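Protein LigF (Sphingobium sp. SYK-6, PDB 4XT0) is a glutathione-dependent beta-etherase of the GST superfamily that helps degrade lignin by cleaving its beta-aryl ether bonds. Local coordinates at residues S115-G118 with W119-I123; E167-K170 with V171-V175. All coordinates share one frame; numbering follows the deposited sequence.

Contact 1: residues S115-G118 with W119-I123; sequences STIG and WAFGI
W119 reaches back to S115 and F121 to I117, near the C-terminal end of helix 93-121 in the all-helical C-terminal domain of this GST fold. The indole of W119 comes alongside S115: its CD1 lies 3.4 Å from S115 OG, and S115 O sits near the ring plane at the edge. With W119 CG anti to its own carbonyl carbon (chi1 -81°), the ring swings back toward S115. On the other flank F121 and I117 run side by side, the I117 CG2 branch touching F121 CD2 at 3.7 Å. A120 CB stands over the centre of the F121 ring, while I123 CD1 lies 3.5 Å above one face of the indole, offset toward its rim.

Backbone i to i+4 bonds set the spacing of these residues, the W119 N to S115 O bond measuring 2.8 Å. Farther out, W152 meets W119 edge-to-face and L164 of helix 161-182 packs on A120 and F121. W152 also belongs to the glutathione pocket, and the W119 side chain comes within about 4 Å of the bound glutathione. At the end of the turn, G122 N donates to G118 O over 2.6 Å, with an N-H...O angle of 138°.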
loop_
_atom_site.group_PDB
_atom_site.type_symbol
_atom_site.label_atom_id
_atom_site.label_comp_id
_atom_site.label_asym_id
_atom_site.label_seq_id
_atom_site.Cartn_x
_atom_site.Cartn_y
_atom_site.Cartn_z
ATOM N N SER A 115 -10.682 0.263 9.988
ATOM C CA SER A 115 -10.817 1.709 10.110
ATOM C C SER A 115 -12.218 2.191 9.728
ATOM O O SER A 115 -12.828 2.975 10.462
ATOM C CB SER A 115 -9.748 2.402 9.250
ATOM O OG SER A 115 -9.983 3.793 9.129
ATOM N N THR A 116 -12.736 1.714 8.595
ATOM C CA THR A 116 -14.075 2.110 8.150
ATOM C C THR A 116 -15.123 1.861 9.229
ATOM O O THR A 116 -15.998 2.692 9.459
ATOM C CB THR A 116 -14.509 1.370 6.868
ATOM O OG1 THR A 116 -13.577 1.653 5.820
ATOM C CG2 THR A 116 -15.915 1.822 6.446
ATOM N N ILE A 117 -15.024 0.721 9.902
ATOM C CA ILE A 117 -15.962 0.421 10.977
ATOM C C ILE A 117 -15.735 1.397 12.141
ATOM O O ILE A 117 -16.688 1.870 12.757
ATOM C CB ILE A 117 -15.833 -1.042 11.439
ATOM C CG1 ILE A 117 -16.139 -1.988 10.268
ATOM C CG2 ILE A 117 -16.766 -1.328 12.599
ATOM C CD1 ILE A 117 -17.333 -1.553 9.431
ATOM N N GLY A 118 -14.468 1.716 12.408
ATOM C CA GLY A 118 -14.110 2.714 13.405
ATOM C C GLY A 118 -14.688 4.105 13.158
ATOM O O GLY A 118 -15.190 4.742 14.088
ATOM N N TRP A 119 -14.622 4.584 11.916
ATOM C CA TRP A 119 -15.198 5.887 11.570
ATOM C C TRP A 119 -16.716 5.907 11.744
ATOM O O TRP A 119 -17.299 6.927 12.121
ATOM C CB TRP A 119 -14.840 6.280 10.131
ATOM C CG TRP A 119 -13.462 6.868 9.991
ATOM C CD1 TRP A 119 -12.292 6.186 9.793
ATOM C CD2 TRP A 119 -13.109 8.257 10.045
ATOM N NE1 TRP A 119 -11.238 7.064 9.717
ATOM C CE2 TRP A 119 -11.712 8.341 9.870
ATOM C CE3 TRP A 119 -13.838 9.436 10.219
ATOM C CZ2 TRP A 119 -11.030 9.557 9.867
ATOM C CZ3 TRP A 119 -13.159 10.640 10.216
ATOM C CH2 TRP A 119 -11.770 10.691 10.041
ATOM N N ALA A 120 -17.356 4.777 11.466
ATOM C CA ALA A 120 -18.807 4.694 11.537
ATOM C C ALA A 120 -19.303 4.726 12.984
ATOM O O ALA A 120 -20.275 5.410 13.294
ATOM C CB ALA A 120 -19.301 3.433 10.831
ATOM N N PHE A 121 -18.622 4.003 13.868
ATOM C CA PHE A 121 -19.116 3.820 15.231
ATOM C C PHE A 121 -18.209 4.415 16.317
ATOM O O PHE A 121 -18.672 4.700 17.424
ATOM C CB PHE A 121 -19.310 2.328 15.512
ATOM C CG PHE A 121 -20.155 1.617 14.496
ATOM C CD1 PHE A 121 -21.337 2.173 14.043
ATOM C CD2 PHE A 121 -19.761 0.389 13.989
ATOM C CE1 PHE A 121 -22.117 1.510 13.108
ATOM C CE2 PHE A 121 -20.529 -0.273 13.054
ATOM C CZ PHE A 121 -21.706 0.287 12.610
ATOM N N GLY A 122 -16.928 4.599 16.003
ATOM C CA GLY A 122 -15.923 4.879 17.017
ATOM C C GLY A 122 -15.686 6.308 17.495
ATOM O O GLY A 122 -15.377 6.508 18.671
ATOM N N ILE A 123 -15.800 7.299 16.611
ATOM C CA ILE A 123 -15.502 8.684 16.995
ATOM C C ILE A 123 -16.744 9.575 16.933
ATOM O O ILE A 123 -16.669 10.762 16.603
ATOM C CB ILE A 123 -14.381 9.298 16.113
ATOM C CG1 ILE A 123 -14.752 9.258 14.630
ATOM C CG2 ILE A 123 -13.056 8.569 16.333
ATOM C CD1 ILE A 123 -13.666 9.814 13.731
#

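Contact 2: residues E167-K170 with V171-V175; sequences EFRK and VGVSV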
loop_
_atom_site.group_PDB
_atom_site.type_symbol
_atom_site.label_atom_id
_atom_site.label_comp_id
_atom_site.label_asym_id
_atom_site.label_seq_id
_atom_site.Cartn_x
_atom_site.Cartn_y
_atom_site.Cartn_z
ATOM N N GLU A 167 -17.453 -4.104 4.465
ATOM C CA GLU A 167 -16.272 -3.846 5.284
ATOM C C GLU A 167 -16.092 -4.920 6.341
ATOM O O GLU A 167 -14.962 -5.377 6.589
ATOM C CB GLU A 167 -16.362 -2.471 5.943
ATOM C CG GLU A 167 -16.230 -1.306 4.967
ATOM C CD GLU A 167 -15.076 -1.469 4.000
ATOM O OE1 GLU A 167 -13.941 -1.704 4.453
ATOM O OE2 GLU A 167 -15.300 -1.371 2.777
ATOM N N PHE A 168 -17.203 -5.312 6.964
ATOM C CA PHE A 168 -17.212 -6.406 7.929
ATOM C C PHE A 168 -16.708 -7.707 7.310
ATOM O O PHE A 168 -15.919 -8.411 7.939
ATOM C CB PHE A 168 -18.620 -6.617 8.523
ATOM C CG PHE A 168 -18.831 -5.904 9.823
ATOM C CD1 PHE A 168 -18.076 -6.245 10.940
ATOM C CD2 PHE A 168 -19.765 -4.886 9.934
ATOM C CE1 PHE A 168 -18.250 -5.584 12.150
ATOM C CE2 PHE A 168 -19.952 -4.222 11.146
ATOM C CZ PHE A 168 -19.191 -4.572 12.254
ATOM N N ARG A 169 -17.154 -8.038 6.091
ATOM C CA ARG A 169 -16.666 -9.257 5.430
ATOM C C ARG A 169 -15.153 -9.247 5.240
ATOM O O ARG A 169 -14.494 -10.274 5.394
ATOM C CB ARG A 169 -17.309 -9.482 4.060
ATOM C CG ARG A 169 -16.954 -10.883 3.525
ATOM C CD ARG A 169 -16.978 -11.041 2.014
ATOM N NE ARG A 169 -15.726 -10.649 1.388
ATOM C CZ ARG A 169 -15.621 -9.607 0.580
ATOM N NH1 ARG A 169 -16.703 -8.890 0.321
ATOM N NH2 ARG A 169 -14.456 -9.283 0.039
ATOM N N LYS A 170 -14.600 -8.096 4.877
ATOM C CA LYS A 170 -13.162 -8.000 4.667
ATOM C C LYS A 170 -12.389 -8.152 5.984
ATOM O O LYS A 170 -11.283 -8.701 6.007
ATOM C CB LYS A 170 -12.820 -6.681 3.976
ATOM C CG LYS A 170 -13.089 -6.706 2.476
ATOM C CD LYS A 170 -13.859 -5.488 2.019
ATOM C CE LYS A 170 -12.956 -4.296 1.839
ATOM N NZ LYS A 170 -13.705 -3.076 1.430
ATOM N N VAL A 171 -12.975 -7.679 7.082
ATOM C CA VAL A 171 -12.359 -7.895 8.384
ATOM C C VAL A 171 -12.258 -9.403 8.622
ATOM O O VAL A 171 -11.222 -9.901 9.062
ATOM C CB VAL A 171 -13.153 -7.217 9.542
ATOM C CG1 VAL A 171 -12.556 -7.592 10.889
ATOM C CG2 VAL A 171 -13.149 -5.707 9.382
ATOM N N GLY A 172 -13.330 -10.124 8.309
ATOM C CA GLY A 172 -13.334 -11.567 8.437
ATOM C C GLY A 172 -12.238 -12.197 7.601
ATOM O O GLY A 172 -11.492 -13.038 8.094
ATOM N N VAL A 173 -12.131 -11.787 6.339
ATOM C CA VAL A 173 -11.050 -12.258 5.472
ATOM C C VAL A 173 -9.700 -11.983 6.110
ATOM O O VAL A 173 -8.827 -12.855 6.116
ATOM C CB VAL A 173 -11.086 -11.599 4.073
ATOM C CG1 VAL A 173 -9.805 -11.901 3.309
ATOM C CG2 VAL A 173 -12.286 -12.080 3.292
ATOM N N SER A 174 -9.543 -10.781 6.670
ATOM C CA SER A 174 -8.257 -10.356 7.229
ATOM C C SER A 174 -7.846 -11.206 8.417
ATOM O O SER A 174 -6.689 -11.605 8.550
ATOM C CB SER A 174 -8.306 -8.884 7.659
ATOM O OG SER A 174 -8.492 -8.021 6.553
ATOM N N VAL A 175 -8.806 -11.463 9.292
ATOM C CA VAL A 175 -8.572 -12.247 10.496
ATOM C C VAL A 175 -8.286 -13.724 10.171
ATOM O O VAL A 175 -7.429 -14.348 10.806
ATOM C CB VAL A 175 -9.788 -12.113 11.450
ATOM C CG1 VAL A 175 -9.889 -13.293 12.390
ATOM C CG2 VAL A 175 -9.697 -10.794 12.205
#
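S174 and K170 meet one turn apart in the middle of helix 161-182, a local i to i+4 contact within the helical C-terminal domain of the GST fold. K170 O takes two bonds from the same residue: S174 N donates at 2.8 Å, and S174 OG donates at 2.9 Å. The two donors reach the oxygen from opposite faces of its carbonyl plane, the hydroxyl standing 37° out of it. S174 OG lies anti to its carbonyl carbon (chi1 -65°), which turns the hydroxyl back along the helix toward that acceptor. With an alanine here, K170 O would probably keep the amide bond but lose its second donor from S174, and the packing beside Y109 and F110 is likely to be less full.

The turns before it are regular, V173 N donating to R169 O at 3.0 Å. V171 brings its CG2 branch to 3.3 Å from E167 O, close beside the V171 N to E167 O bond. R169 and V173 extend side by side; V173 CG2 lies near the guanidinium plane at its edge, 4.2 Å from R169 NE. The guanidinium is held by salt bridges, NH1 to E166 and NH2 to E147 of the second subunit. K170 bends at chi2 and chi3, curling its chain back so that NZ forms a 2.7 Å salt bridge with E167 OE2, met on the syn side but tilted from the carboxylate plane.

Around the helix, C113, Y109 and F110 of helix 93-121 cover the flank of E167, K170 and S174, loop residues F214, Y217 and V218 pack on V171, F168 and V175, and E147 of the second subunit lies against K170.

From the N terminus, the thioredoxin-like domain with its four-stranded sheet comes first, and both contacts follow in the helical domain. Contact 1 falls at the end of helix 93-121; contact 2 comes later, within helix 161-182. Each is a local contact within nine consecutive residues, so neither closes a long loop; they follow in series, without nesting or crossing. Helices 124-128, 132-142 and 146-157 intervene before the chain returns to lay the second helix against the first. There the contacts, with centres 14 Å apart, touch directly: T116 CG2 packs on E167 CG at 3.5 Å, and I117 reaches E167 and F168. Contact 1 adjoins the glutathione pocket, whereas contact 2 extends to the second subunit.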